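PDB 4ZDT: structure-specific endonuclease subunit slx4 from Schizosaccharomyces pombe, which serves, through this Slx1-binding C-terminal domain, as regulatory subunit of the Slx1-Slx4 structure-specific endonuclease, which resolves DNA secondary structures arising in repair and recombination. Local coordinates for residues S32-V36 with E37-L41; V50-D53 with L54-S57; N22-W25 with I26-T30; R10-S13 with Q14-Q18. All coordinates share one frame; numbering follows the deposited sequence.

Contact 1. Residues S32-V36 with E37-L41; sequences SAIDV and EEFQL
D35 reaches forward over the first turn of helix 36-45, and its OD1 accepts the E38 backbone N at 2.9 Å, an almost straight bond (170°) that meets the carboxylate from above its plane. The side chain gets there because CG lies anti to the backbone N (chi1 178°), which swings the carboxylate over the first backbone N-H groups of the helix. D35 OD1 also lies 3.0 Å from E37 N. D35 O accepts F39 N at 2.8 Å, and V36 O accepts Q40 N. The carboxylates of D35 and E38 stack with planes 18° apart, OD2 of D35 3.4 Å from OE2 of E38; the helix N-terminus would probably ease this like-charge approach. With an alanine here, E38 N is likely to lose its side-chain acceptor and the first turn to fray. On the buried side, CG2 of I34 rests on CB of F39 at 3.8 Å and approaches its ring obliquely. Backbone bonds from I34 to L65 and K67 tie the incoming loop to the C-terminal segment, while F39 continues inward onto V24, I12 and V16. The arrangement is a classic aspartate N-cap, with the apolar I34-F39 pair beside it forming a hydrophobic staple.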
ATOM      1  N   SER B  32       0.680   0.941   9.400  1.00 28.43           N
ATOM      2  CA  SER B  32       0.089   0.142  10.484  1.00 29.61           C
ATOM      3  C   SER B  32       0.621  -1.280  10.488  1.00 30.06           C
ATOM      4  O   SER B  32       0.662  -1.946   9.442  1.00 28.92           O
ATOM      5  CB  SER B  32      -1.450   0.090  10.382  1.00 29.36           C
ATOM      6  OG  SER B  32      -2.002   1.387  10.260  1.00 34.44           O
ATOM      7  N   ALA B  33       0.992  -1.750  11.678  1.00 31.45           N
ATOM      8  CA  ALA B  33       1.580  -3.087  11.847  1.00 32.63           C
ATOM      9  C   ALA B  33       0.631  -4.226  11.490  1.00 33.73           C
ATOM     10  O   ALA B  33      -0.577  -4.155  11.720  1.00 33.78           O
ATOM     11  CB  ALA B  33       2.097  -3.272  13.249  1.00 33.11           C
ATOM     12  N   ILE B  34       1.227  -5.280  10.945  1.00 35.11           N
ATOM     13  CA  ILE B  34       0.549  -6.470  10.451  1.00 36.30           C
ATOM     14  C   ILE B  34       0.799  -7.624  11.429  1.00 36.32           C
ATOM     15  O   ILE B  34       1.912  -7.772  11.916  1.00 36.02           O
ATOM     16  CB  ILE B  34       1.116  -6.777   9.018  1.00 36.99           C
ATOM     17  CG1 ILE B  34       0.920  -5.558   8.087  1.00 38.32           C
ATOM     18  CG2 ILE B  34       0.584  -8.066   8.415  1.00 38.05           C
ATOM     19  CD1 ILE B  34      -0.526  -5.127   7.911  1.00 39.11           C
ATOM     20  N   ASP B  35      -0.241  -8.404  11.746  1.00 36.67           N
ATOM     21  CA  ASP B  35      -0.080  -9.642  12.523  1.00 37.26           C
ATOM     22  C   ASP B  35       0.323 -10.750  11.542  1.00 37.05           C
ATOM     23  O   ASP B  35      -0.479 -11.177  10.707  1.00 37.51           O
ATOM     24  CB  ASP B  35      -1.379  -9.997  13.267  1.00 37.82           C
ATOM     25  CG  ASP B  35      -1.282 -11.309  14.064  1.00 39.65           C
ATOM     26  OD1 ASP B  35      -0.683 -12.300  13.581  1.00 41.42           O
ATOM     27  OD2 ASP B  35      -1.843 -11.359  15.177  1.00 40.93           O
ATOM     28  N   VAL B  36       1.570 -11.203  11.639  1.00 37.07           N
ATOM     29  CA  VAL B  36       2.134 -12.145  10.660  1.00 36.72           C
ATOM     30  C   VAL B  36       1.352 -13.455  10.579  1.00 36.22           C
ATOM     31  O   VAL B  36       1.046 -13.927   9.484  1.00 35.20           O
ATOM     32  CB  VAL B  36       3.619 -12.395  10.909  1.00 36.97           C
ATOM     33  CG1 VAL B  36       4.156 -13.394   9.920  1.00 38.55           C
ATOM     34  CG2 VAL B  36       4.368 -11.110  10.756  1.00 37.11           C
ATOM     35  N   GLU B  37       1.009 -14.016  11.740  1.00 36.06           N
ATOM     36  CA  GLU B  37       0.203 -15.231  11.797  1.00 36.41           C
ATOM     37  C   GLU B  37      -1.179 -15.041  11.173  1.00 35.65           C
ATOM     38  O   GLU B  37      -1.630 -15.893  10.409  1.00 35.44           O
ATOM     39  CB  GLU B  37       0.114 -15.768  13.234  1.00 37.47           C
ATOM     40  CG  GLU B  37       1.392 -16.510  13.661  1.00 41.26           C
ATOM     41  CD  GLU B  37       1.605 -16.560  15.172  1.00 46.86           C
ATOM     42  OE1 GLU B  37       0.609 -16.571  15.931  1.00 49.14           O
ATOM     43  OE2 GLU B  37       2.783 -16.593  15.600  1.00 49.23           O
ATOM     44  N   GLU B  38      -1.838 -13.919  11.472  1.00 34.98           N
ATOM     45  CA  GLU B  38      -3.133 -13.621  10.847  1.00 34.33           C
ATOM     46  C   GLU B  38      -3.000 -13.447   9.328  1.00 32.89           C
ATOM     47  O   GLU B  38      -3.832 -13.966   8.569  1.00 32.79           O
ATOM     48  CB  GLU B  38      -3.801 -12.398  11.491  1.00 34.63           C
ATOM     49  CG  GLU B  38      -4.431 -12.679  12.873  1.00 36.73           C
ATOM     50  CD  GLU B  38      -5.010 -11.424  13.530  0.80 39.97           C
ATOM     51  OE1 GLU B  38      -5.290 -10.431  12.816  0.50 40.70           O
ATOM     52  OE2 GLU B  38      -5.194 -11.435  14.767  0.50 40.92           O
ATOM     53  N   PHE B  39      -1.940 -12.750   8.910  1.00 31.94           N
ATOM     54  CA  PHE B  39      -1.603 -12.494   7.490  1.00 30.71           C
ATOM     55  C   PHE B  39      -1.389 -13.802   6.730  1.00 30.69           C
ATOM     56  O   PHE B  39      -1.906 -13.968   5.606  1.00 30.94           O
ATOM     57  CB  PHE B  39      -0.345 -11.610   7.418  1.00 30.19           C
ATOM     58  CG  PHE B  39       0.032 -11.116   6.009  1.00 28.07           C
ATOM     59  CD1 PHE B  39      -0.949 -10.741   5.066  1.00 25.13           C
ATOM     60  CD2 PHE B  39       1.371 -10.959   5.666  1.00 26.48           C
ATOM     61  CE1 PHE B  39      -0.590 -10.262   3.785  1.00 23.85           C
ATOM     62  CE2 PHE B  39       1.747 -10.464   4.394  1.00 26.87           C
ATOM     63  CZ  PHE B  39       0.752 -10.117   3.453  1.00 23.34           C
ATOM     64  N   GLN B  40      -0.662 -14.739   7.336  1.00 30.54           N
ATOM     65  CA  GLN B  40      -0.458 -16.053   6.721  1.00 29.86           C
ATOM     66  C   GLN B  40      -1.791 -16.734   6.390  1.00 30.26           C
ATOM     67  O   GLN B  40      -1.968 -17.268   5.290  1.00 29.80           O
ATOM     68  CB  GLN B  40       0.411 -16.930   7.626  1.00 30.14           C
ATOM     69  CG  GLN B  40       0.768 -18.300   7.041  1.00 29.10           C
ATOM     70  CD  GLN B  40       1.630 -19.116   7.987  1.00 30.59           C
ATOM     71  OE1 GLN B  40       1.324 -19.226   9.179  1.00 27.79           O
ATOM     72  NE2 GLN B  40       2.723 -19.684   7.466  1.00 28.88           N
ATOM     73  N   LEU B  41      -2.730 -16.690   7.339  1.00 30.82           N
ATOM     74  CA  LEU B  41      -4.074 -17.259   7.138  1.00 31.64           C
ATOM     75  C   LEU B  41      -4.862 -16.484   6.091  1.00 30.81           C
ATOM     76  O   LEU B  41      -5.544 -17.079   5.240  1.00 30.73           O
ATOM     77  CB  LEU B  41      -4.837 -17.305   8.474  1.00 32.80           C
ATOM     78  CG  LEU B  41      -4.287 -18.242   9.549  1.00 36.07           C
ATOM     79  CD1 LEU B  41      -4.714 -17.788  10.965  1.00 40.14           C
ATOM     80  CD2 LEU B  41      -4.741 -19.667   9.288  1.00 39.25           C
TER

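Contact 2. Residues V50-D53 with L54-S57; sequences VSLD and LIKS
S51 turns its OG between its own backbone N and carbonyl carbon (chi1 63°), and from there OG accepts the L54 backbone N at 3.0 Å. S51 OG lies 3.3 Å from CB of L54, so the leucine side chain leans against the cap. V50 has CG1 anti to its carbonyl carbon (chi1 -64°), which leaves CG2 directed at I55; that V50 methyl meets CG1 of I55 at 3.7 Å, the two side chains crossing at about a right angle. CB of V50 also meets CD1 of L54, more loosely. The backbone takes over from the S51 hydroxyl at once: I55 N binds S51 O, and K56 N binds L52 O at 2.9 Å. The K56 chain runs out from CG in extended form, and its CG lies 3.1 Å from L52 O. D53 O receives S57 N, while the S57 hydroxyl is bonded to H9 of helix 3-18. The serine N-cap thus opens helix 52-62, and V50 and I55, the residues before the cap and four after it, make its hydrophobic staple; from this first turn L54 packs on T8 and H9 of helix 3-18, whereas L52 and I55 face helix 36-45, as in a compact helical bundle.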
ATOM      1  N   VAL B  50       2.330 -19.627   1.985  1.00 25.51           N
ATOM      2  CA  VAL B  50       3.702 -19.199   2.262  1.00 25.52           C
ATOM      3  C   VAL B  50       4.025 -19.356   3.739  1.00 25.86           C
ATOM      4  O   VAL B  50       3.128 -19.314   4.597  1.00 26.24           O
ATOM      5  CB  VAL B  50       3.959 -17.739   1.829  1.00 25.16           C
ATOM      6  CG1 VAL B  50       3.809 -17.608   0.317  1.00 23.85           C
ATOM      7  CG2 VAL B  50       2.999 -16.768   2.558  1.00 24.65           C
ATOM      8  N   SER B  51       5.312 -19.515   4.025  1.00 25.93           N
ATOM      9  CA  SER B  51       5.808 -19.712   5.378  1.00 26.26           C
ATOM     10  C   SER B  51       5.897 -18.394   6.112  1.00 26.51           C
ATOM     11  O   SER B  51       5.924 -17.328   5.492  1.00 26.54           O
ATOM     12  CB  SER B  51       7.213 -20.332   5.311  1.00 25.93           C
ATOM     13  OG  SER B  51       8.110 -19.425   4.664  1.00 26.30           O
ATOM     14  N   LEU B  52       5.966 -18.467   7.437  1.00 27.00           N
ATOM     15  CA  LEU B  52       6.248 -17.294   8.263  1.00 27.55           C
ATOM     16  C   LEU B  52       7.601 -16.662   7.961  1.00 27.43           C
ATOM     17  O   LEU B  52       7.730 -15.436   8.005  1.00 26.88           O
ATOM     18  CB  LEU B  52       6.130 -17.633   9.759  1.00 28.19           C
ATOM     19  CG  LEU B  52       4.719 -17.937  10.281  1.00 30.24           C
ATOM     20  CD1 LEU B  52       4.743 -18.113  11.813  1.00 32.60           C
ATOM     21  CD2 LEU B  52       3.737 -16.837   9.879  1.00 31.16           C
ATOM     22  N   ASP B  53       8.609 -17.481   7.635  1.00 26.98           N
ATOM     23  CA  ASP B  53       9.913 -16.942   7.224  1.00 26.61           C
ATOM     24  C   ASP B  53       9.826 -16.116   5.942  1.00 26.48           C
ATOM     25  O   ASP B  53      10.448 -15.050   5.833  1.00 26.10           O
ATOM     26  CB  ASP B  53      10.957 -18.054   7.046  1.00 27.30           C
ATOM     27  CG  ASP B  53      11.472 -18.610   8.381  1.00 28.99           C
ATOM     28  OD1 ASP B  53      11.212 -18.003   9.439  1.00 30.21           O
ATOM     29  OD2 ASP B  53      12.133 -19.663   8.364  1.00 29.10           O
ATOM     30  N   LEU B  54       9.040 -16.598   4.985  1.00 24.91           N
ATOM     31  CA  LEU B  54       8.836 -15.882   3.731  1.00 25.47           C
ATOM     32  C   LEU B  54       8.110 -14.562   3.969  1.00 25.46           C
ATOM     33  O   LEU B  54       8.383 -13.564   3.303  1.00 24.60           O
ATOM     34  CB  LEU B  54       8.049 -16.746   2.743  1.00 25.65           C
ATOM     35  CG  LEU B  54       8.877 -17.619   1.798  1.00 28.81           C
ATOM     36  CD1 LEU B  54       7.973 -18.375   0.835  1.00 28.56           C
ATOM     37  CD2 LEU B  54       9.890 -16.777   1.038  1.00 29.17           C
ATOM     38  N   ILE B  55       7.183 -14.563   4.923  1.00 25.50           N
ATOM     39  CA  ILE B  55       6.417 -13.356   5.257  1.00 25.62           C
ATOM     40  C   ILE B  55       7.302 -12.341   5.961  1.00 25.98           C
ATOM     41  O   ILE B  55       7.345 -11.183   5.573  1.00 26.44           O
ATOM     42  CB  ILE B  55       5.151 -13.679   6.089  1.00 25.56           C
ATOM     43  CG1 ILE B  55       4.136 -14.397   5.204  1.00 24.47           C
ATOM     44  CG2 ILE B  55       4.531 -12.384   6.671  1.00 24.68           C
ATOM     45  CD1 ILE B  55       3.045 -15.136   5.983  1.00 26.22           C
ATOM     46  N   LYS B  56       8.048 -12.792   6.969  1.00 26.82           N
ATOM     47  CA  LYS B  56       8.965 -11.914   7.692  1.00 27.02           C
ATOM     48  C   LYS B  56       9.990 -11.273   6.762  1.00 26.88           C
ATOM     49  O   LYS B  56      10.251 -10.064   6.875  1.00 26.48           O
ATOM     50  CB  LYS B  56       9.635 -12.651   8.859  1.00 27.58           C
ATOM     51  CG  LYS B  56       8.637 -13.105   9.918  1.00 29.61           C
ATOM     52  CD  LYS B  56       9.256 -14.052  10.943  1.00 32.68           C
ATOM     53  CE  LYS B  56       8.224 -14.402  12.015  1.00 35.97           C
ATOM     54  NZ  LYS B  56       8.752 -15.397  13.005  1.00 39.19           N
ATOM     55  N   SER B  57      10.560 -12.061   5.844  1.00 26.39           N
ATOM     56  CA  SER B  57      11.573 -11.535   4.921  1.00 26.09           C
ATOM     57  C   SER B  57      10.957 -10.580   3.913  1.00 26.04           C
ATOM     58  O   SER B  57      11.574  -9.585   3.542  1.00 25.19           O
ATOM     59  CB  SER B  57      12.375 -12.645   4.207  1.00 27.33           C
ATOM     60  OG  SER B  57      11.549 -13.494   3.417  1.00 27.01           O
TER

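Contact 3. Residues N22-W25 with I26-T30; sequences NSVW and IKILT
L29 lies over the five-membered ring on one face of the W25 indole, its CD1 3.8 Å from the centroid of that ring and only 10° off the normal, a CH-pi contact. CG of L29 lies 3.6 Å from CD1 of W25, and its other methyl, CD2, approaches NE1. At the edge, near the ring plane, lies CB of I28. The ring is placed there by a CG anti to the backbone N (chi1 -162°), which lays the five-membered ring alongside the following turn. The two residues are also joined through the main chain, L29 N binding W25 O at 2.8 Å. CG1 of V24 meets CD1 of I28 at 4.0 Å. CG1 of I26 lies 3.2 Å from N22 O, the acceptor of the I26 backbone N. V16 and K17 of helix 3-18 pack against W25, and V24 reaches W42. The indole N-H is spent outside the chain, on the V47 carbonyl of the Slx1 subunit, and L29 O accepts from W63 NE1 of Slx1. L29 probably helps to hold the ring's rotation, together with the neighbours on helix 3-18, for a tryptophan whose only polar side-chain atom, NE1, serves the heterodimer interface, coupling apolar helix packing to directional bonds between subunits.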
ATOM      1  N   ASN B  22      -8.934  -4.942   0.402  1.00 26.51           N
ATOM      2  CA  ASN B  22      -7.764  -4.068   0.332  1.00 26.37           C
ATOM      3  C   ASN B  22      -7.248  -3.608   1.690  1.00 25.93           C
ATOM      4  O   ASN B  22      -6.364  -2.734   1.776  1.00 26.49           O
ATOM      5  CB  ASN B  22      -8.044  -2.872  -0.598  1.00 26.44           C
ATOM      6  CG  ASN B  22      -9.024  -1.867  -0.006  1.00 27.49           C
ATOM      7  OD1 ASN B  22      -9.501  -2.019   1.116  1.00 27.17           O
ATOM      8  ND2 ASN B  22      -9.327  -0.829  -0.777  1.00 29.64           N
ATOM      9  N   SER B  23      -7.797  -4.193   2.750  1.00 25.71           N
ATOM     10  CA  SER B  23      -7.490  -3.772   4.107  1.00 25.27           C
ATOM     11  C   SER B  23      -6.019  -3.961   4.461  1.00 24.71           C
ATOM     12  O   SER B  23      -5.450  -3.136   5.183  1.00 24.05           O
ATOM     13  CB  SER B  23      -8.395  -4.465   5.133  1.00 26.05           C
ATOM     14  OG  SER B  23      -8.266  -5.882   5.090  1.00 28.42           O
ATOM     15  N   VAL B  24      -5.403  -5.040   3.975  1.00 23.53           N
ATOM     16  CA  VAL B  24      -3.980  -5.236   4.245  1.00 22.79           C
ATOM     17  C   VAL B  24      -3.163  -4.145   3.553  1.00 21.99           C
ATOM     18  O   VAL B  24      -2.252  -3.588   4.146  1.00 21.95           O
ATOM     19  CB  VAL B  24      -3.454  -6.630   3.812  1.00 22.94           C
ATOM     20  CG1 VAL B  24      -1.925  -6.702   3.979  1.00 21.60           C
ATOM     21  CG2 VAL B  24      -4.115  -7.723   4.623  1.00 22.13           C
ATOM     22  N   TRP B  25      -3.467  -3.868   2.291  1.00 21.87           N
ATOM     23  CA  TRP B  25      -2.699  -2.862   1.576  1.00 22.19           C
ATOM     24  C   TRP B  25      -2.856  -1.512   2.293  1.00 22.84           C
ATOM     25  O   TRP B  25      -1.883  -0.780   2.469  1.00 22.42           O
ATOM     26  CB  TRP B  25      -3.100  -2.780   0.111  1.00 21.75           C
ATOM     27  CG  TRP B  25      -2.076  -2.085  -0.754  1.00 20.84           C
ATOM     28  CD1 TRP B  25      -0.810  -1.687  -0.383  1.00 22.51           C
ATOM     29  CD2 TRP B  25      -2.207  -1.758  -2.129  1.00 22.49           C
ATOM     30  NE1 TRP B  25      -0.164  -1.114  -1.444  1.00 22.46           N
ATOM     31  CE2 TRP B  25      -1.000  -1.139  -2.530  1.00 22.32           C
ATOM     32  CE3 TRP B  25      -3.235  -1.916  -3.071  1.00 21.98           C
ATOM     33  CZ2 TRP B  25      -0.789  -0.686  -3.832  1.00 23.26           C
ATOM     34  CZ3 TRP B  25      -3.025  -1.474  -4.363  1.00 23.20           C
ATOM     35  CH2 TRP B  25      -1.814  -0.855  -4.735  1.00 24.53           C
ATOM     36  N   ILE B  26      -4.074  -1.219   2.750  1.00 22.99           N
ATOM     37  CA  ILE B  26      -4.339   0.052   3.444  1.00 22.89           C
ATOM     38  C   ILE B  26      -3.548   0.155   4.747  1.00 22.70           C
ATOM     39  O   ILE B  26      -3.064   1.234   5.099  1.00 21.81           O
ATOM     40  CB  ILE B  26      -5.850   0.246   3.698  1.00 23.04           C
ATOM     41  CG1 ILE B  26      -6.589   0.408   2.359  1.00 24.05           C
ATOM     42  CG2 ILE B  26      -6.107   1.450   4.620  1.00 22.77           C
ATOM     43  CD1 ILE B  26      -6.364   1.731   1.702  1.00 30.46           C
ATOM     44  N   LYS B  27      -3.393  -0.967   5.456  1.00 22.25           N
ATOM     45  CA  LYS B  27      -2.544  -0.980   6.645  1.00 22.32           C
ATOM     46  C   LYS B  27      -1.103  -0.600   6.302  1.00 21.59           C
ATOM     47  O   LYS B  27      -0.506   0.268   6.951  1.00 21.99           O
ATOM     48  CB  LYS B  27      -2.586  -2.348   7.365  1.00 22.67           C
ATOM     49  CG  LYS B  27      -3.861  -2.552   8.210  1.00 24.14           C
ATOM     50  CD  LYS B  27      -3.875  -3.952   8.834  1.00 27.42           C
ATOM     51  CE  LYS B  27      -5.137  -4.195   9.650  1.00 29.73           C
ATOM     52  NZ  LYS B  27      -5.014  -5.496  10.331  1.00 33.72           N
ATOM     53  N   ILE B  28      -0.559  -1.243   5.277  1.00 20.98           N
ATOM     54  CA  ILE B  28       0.807  -0.999   4.803  1.00 21.61           C
ATOM     55  C   ILE B  28       0.977   0.472   4.406  1.00 22.11           C
ATOM     56  O   ILE B  28       1.945   1.121   4.798  1.00 21.96           O
ATOM     57  CB  ILE B  28       1.138  -1.913   3.587  1.00 21.47           C
ATOM     58  CG1 ILE B  28       1.203  -3.387   4.040  1.00 22.43           C
ATOM     59  CG2 ILE B  28       2.466  -1.491   2.870  1.00 22.10           C
ATOM     60  CD1 ILE B  28       1.207  -4.398   2.874  1.00 22.42           C
ATOM     61  N   LEU B  29       0.026   0.977   3.628  1.00 21.74           N
ATOM     62  CA  LEU B  29       0.081   2.355   3.132  1.00 22.54           C
ATOM     63  C   LEU B  29      -0.053   3.418   4.228  1.00 22.74           C
ATOM     64  O   LEU B  29       0.216   4.596   3.983  1.00 23.67           O
ATOM     65  CB  LEU B  29      -0.979   2.568   2.042  1.00 21.54           C
ATOM     66  CG  LEU B  29      -0.828   1.749   0.757  1.00 21.96           C
ATOM     67  CD1 LEU B  29      -2.053   1.950  -0.172  1.00 22.62           C
ATOM     68  CD2 LEU B  29       0.476   2.083   0.021  1.00 21.16           C
ATOM     69  N   THR B  30      -0.499   3.013   5.412  1.00 23.39           N
ATOM     70  CA  THR B  30      -0.666   3.931   6.535  1.00 24.58           C
ATOM     71  C   THR B  30       0.293   3.602   7.675  1.00 25.04           C
ATOM     72  O   THR B  30       0.115   4.068   8.797  1.00 24.96           O
ATOM     73  CB  THR B  30      -2.126   3.979   7.042  1.00 24.59           C
ATOM     74  OG1 THR B  30      -2.522   2.687   7.512  1.00 26.38           O
ATOM     75  CG2 THR B  30      -3.067   4.410   5.917  1.00 24.81           C
TER

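Contact 4. Residues R10-S13 with Q14-Q18; sequences RAIS and QVVKQ
The last two turns of helix 3-18 carry regular i to i+4 bonding and form part of the surface that receives the Slx1 subunit. Q14 N binds R10 O at 2.8 Å, V16 N binds I12 O at 3.0 Å with an almost straight N-H (171°), and K17 N binds S13 O. Beside the first of these bonds the R10 and Q14 side chains lie over one another: NE2 of Q14 sits 4.2 Å above one face of the R10 guanidinium, toward its rim, with the two planes 21° apart. Q14 manages this by bending at chi2 (-58°), which folds the amide back beside R10, and NH1 of R10 comes 3.9 Å from CG of Q14. That same NE2 is hydrogen-bonded to the E44 carboxylate of Slx1. K17, bent at chi3, doubles back over the preceding turn so that its CE lies 3.6 Å from S13 O, and its NZ bonds the carbonyls of E44 and Q46 of Slx1. A leucine at K17 would probably leave those two Slx1 carbonyls without their ammonium donor. S13 OG is hydrogen-bonded to the C45 carbonyl of Slx1 and to W58 NE1 of helix 52-62. Elsewhere on the helix, I12 and V16 pack on the W58 side chain, V16 also meets I28 of helix 23-29, and V15 packs on W42 and L43 of helix 36-45.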
ATOM      1  N   ARG B  10       7.102 -11.726  -4.792  1.00 26.01           N
ATOM      2  CA  ARG B  10       6.289 -10.982  -5.749  1.00 27.03           C
ATOM      3  C   ARG B  10       4.824 -11.423  -5.678  1.00 26.22           C
ATOM      4  O   ARG B  10       3.918 -10.591  -5.727  1.00 26.18           O
ATOM      5  CB  ARG B  10       6.851 -11.156  -7.168  1.00 26.92           C
ATOM      6  CG  ARG B  10       6.174 -10.279  -8.238  1.00 31.35           C
ATOM      7  CD  ARG B  10       6.812 -10.523  -9.608  1.00 36.65           C
ATOM      8  NE  ARG B  10       6.346  -9.597 -10.643  1.00 41.71           N
ATOM      9  CZ  ARG B  10       5.160  -9.660 -11.247  1.00 44.69           C
ATOM     10  NH1 ARG B  10       4.267 -10.588 -10.913  1.00 46.43           N
ATOM     11  NH2 ARG B  10       4.858  -8.777 -12.186  1.00 46.51           N
ATOM     12  N   ALA B  11       4.613 -12.737  -5.534  1.00 25.66           N
ATOM     13  CA  ALA B  11       3.288 -13.307  -5.346  1.00 25.15           C
ATOM     14  C   ALA B  11       2.579 -12.762  -4.102  1.00 24.93           C
ATOM     15  O   ALA B  11       1.367 -12.506  -4.150  1.00 23.97           O
ATOM     16  CB  ALA B  11       3.357 -14.840  -5.300  1.00 25.78           C
ATOM     17  N   ILE B  12       3.313 -12.565  -2.997  1.00 23.55           N
ATOM     18  CA  ILE B  12       2.697 -11.978  -1.794  1.00 22.64           C
ATOM     19  C   ILE B  12       2.235 -10.542  -2.121  1.00 22.59           C
ATOM     20  O   ILE B  12       1.089 -10.167  -1.819  1.00 22.42           O
ATOM     21  CB  ILE B  12       3.638 -11.988  -0.551  1.00 23.30           C
ATOM     22  CG1 ILE B  12       4.064 -13.428  -0.172  1.00 21.66           C
ATOM     23  CG2 ILE B  12       2.971 -11.300   0.660  1.00 21.17           C
ATOM     24  CD1 ILE B  12       5.332 -13.481   0.722  1.00 25.95           C
ATOM     25  N   SER B  13       3.115  -9.758  -2.759  1.00 22.80           N
ATOM     26  CA  SER B  13       2.772  -8.389  -3.140  1.00 22.90           C
ATOM     27  C   SER B  13       1.540  -8.364  -4.047  1.00 23.32           C
ATOM     28  O   SER B  13       0.643  -7.523  -3.859  1.00 23.07           O
ATOM     29  CB  SER B  13       3.953  -7.683  -3.809  1.00 23.17           C
ATOM     30  OG  SER B  13       5.079  -7.621  -2.922  1.00 22.60           O
ATOM     31  N   GLN B  14       1.499  -9.279  -5.022  1.00 23.38           N
ATOM     32  CA  GLN B  14       0.373  -9.359  -5.945  1.00 24.13           C
ATOM     33  C   GLN B  14      -0.929  -9.655  -5.238  1.00 23.62           C
ATOM     34  O   GLN B  14      -1.951  -9.060  -5.575  1.00 24.86           O
ATOM     35  CB  GLN B  14       0.619 -10.346  -7.100  1.00 24.14           C
ATOM     36  CG  GLN B  14       1.736  -9.920  -8.044  1.00 27.58           C
ATOM     37  CD  GLN B  14       1.492  -8.559  -8.679  1.00 32.66           C
ATOM     38  OE1 GLN B  14       0.494  -8.353  -9.379  1.00 36.00           O
ATOM     39  NE2 GLN B  14       2.401  -7.628  -8.443  1.00 31.48           N
ATOM     40  N   VAL B  15      -0.914 -10.536  -4.238  1.00 22.79           N
ATOM     41  CA  VAL B  15      -2.135 -10.815  -3.493  1.00 22.85           C
ATOM     42  C   VAL B  15      -2.623  -9.592  -2.696  1.00 22.96           C
ATOM     43  O   VAL B  15      -3.834  -9.259  -2.679  1.00 22.59           O
ATOM     44  CB  VAL B  15      -1.975 -12.027  -2.545  1.00 23.80           C
ATOM     45  CG1 VAL B  15      -3.204 -12.169  -1.705  1.00 23.75           C
ATOM     46  CG2 VAL B  15      -1.735 -13.329  -3.360  1.00 23.74           C
ATOM     47  N   VAL B  16      -1.682  -8.934  -2.020  1.00 21.89           N
ATOM     48  CA  VAL B  16      -1.985  -7.726  -1.261  1.00 21.95           C
ATOM     49  C   VAL B  16      -2.664  -6.676  -2.142  1.00 22.33           C
ATOM     50  O   VAL B  16      -3.656  -6.069  -1.726  1.00 24.11           O
ATOM     51  CB  VAL B  16      -0.689  -7.149  -0.609  1.00 21.93           C
ATOM     52  CG1 VAL B  16      -0.935  -5.745  -0.018  1.00 21.30           C
ATOM     53  CG2 VAL B  16      -0.198  -8.112   0.474  1.00 20.28           C
ATOM     54  N   LYS B  17      -2.133  -6.490  -3.348  1.00 22.99           N
ATOM     55  CA  LYS B  17      -2.552  -5.440  -4.259  1.00 24.00           C
ATOM     56  C   LYS B  17      -3.740  -5.808  -5.141  1.00 25.28           C
ATOM     57  O   LYS B  17      -4.418  -4.919  -5.671  1.00 24.75           O
ATOM     58  CB  LYS B  17      -1.378  -4.997  -5.144  1.00 24.04           C
ATOM     59  CG  LYS B  17      -0.266  -4.297  -4.355  1.00 23.51           C
ATOM     60  CD  LYS B  17       0.787  -3.685  -5.263  1.00 25.06           C
ATOM     61  CE  LYS B  17       1.660  -4.734  -5.941  1.00 25.09           C
ATOM     62  NZ  LYS B  17       2.732  -4.052  -6.759  1.00 23.37           N
ATOM     63  N   GLN B  18      -4.002  -7.103  -5.279  1.00 25.71           N
ATOM     64  CA  GLN B  18      -5.060  -7.555  -6.201  1.00 27.28           C
ATOM     65  C   GLN B  18      -6.313  -8.098  -5.533  1.00 27.59           C
ATOM     66  O   GLN B  18      -7.357  -8.186  -6.179  1.00 27.88           O
ATOM     67  CB  GLN B  18      -4.509  -8.559  -7.196  1.00 26.53           C
ATOM     68  CG  GLN B  18      -3.523  -7.936  -8.170  1.00 29.01           C
ATOM     69  CD  GLN B  18      -3.064  -8.896  -9.245  1.00 31.57           C
ATOM     70  OE1 GLN B  18      -3.063 -10.121  -9.056  1.00 34.07           O
ATOM     71  NE2 GLN B  18      -2.630  -8.345 -10.370  1.00 31.40           N
TER

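F39 joins three contacts: from contact 1 its CZ meets CG2 of V16 in contact 4 at 3.7 Å, and its CE1 meets CG1 of V24 in contact 3 at 3.8 Å. Contact 1 is bound to contact 2 by a probable hydrogen bond from Q40 NE2 to V50 O (2.9 Å), and to contact 3 by one from S32 N to K27 O (2.8 Å). Glycerol, probably from the crystallisation liquor, binds Q40 NE2 and L52 N where contacts 1 and 2 meet. Contacts 2 and 3 do not touch; their centres lie about 18 Å apart. Contacts 3 and 4 join where CB of W25 meets CG1 of V16 (3.7 Å), and both contribute to the Slx1 interface; Slx1 touches neither contact 1 nor contact 2.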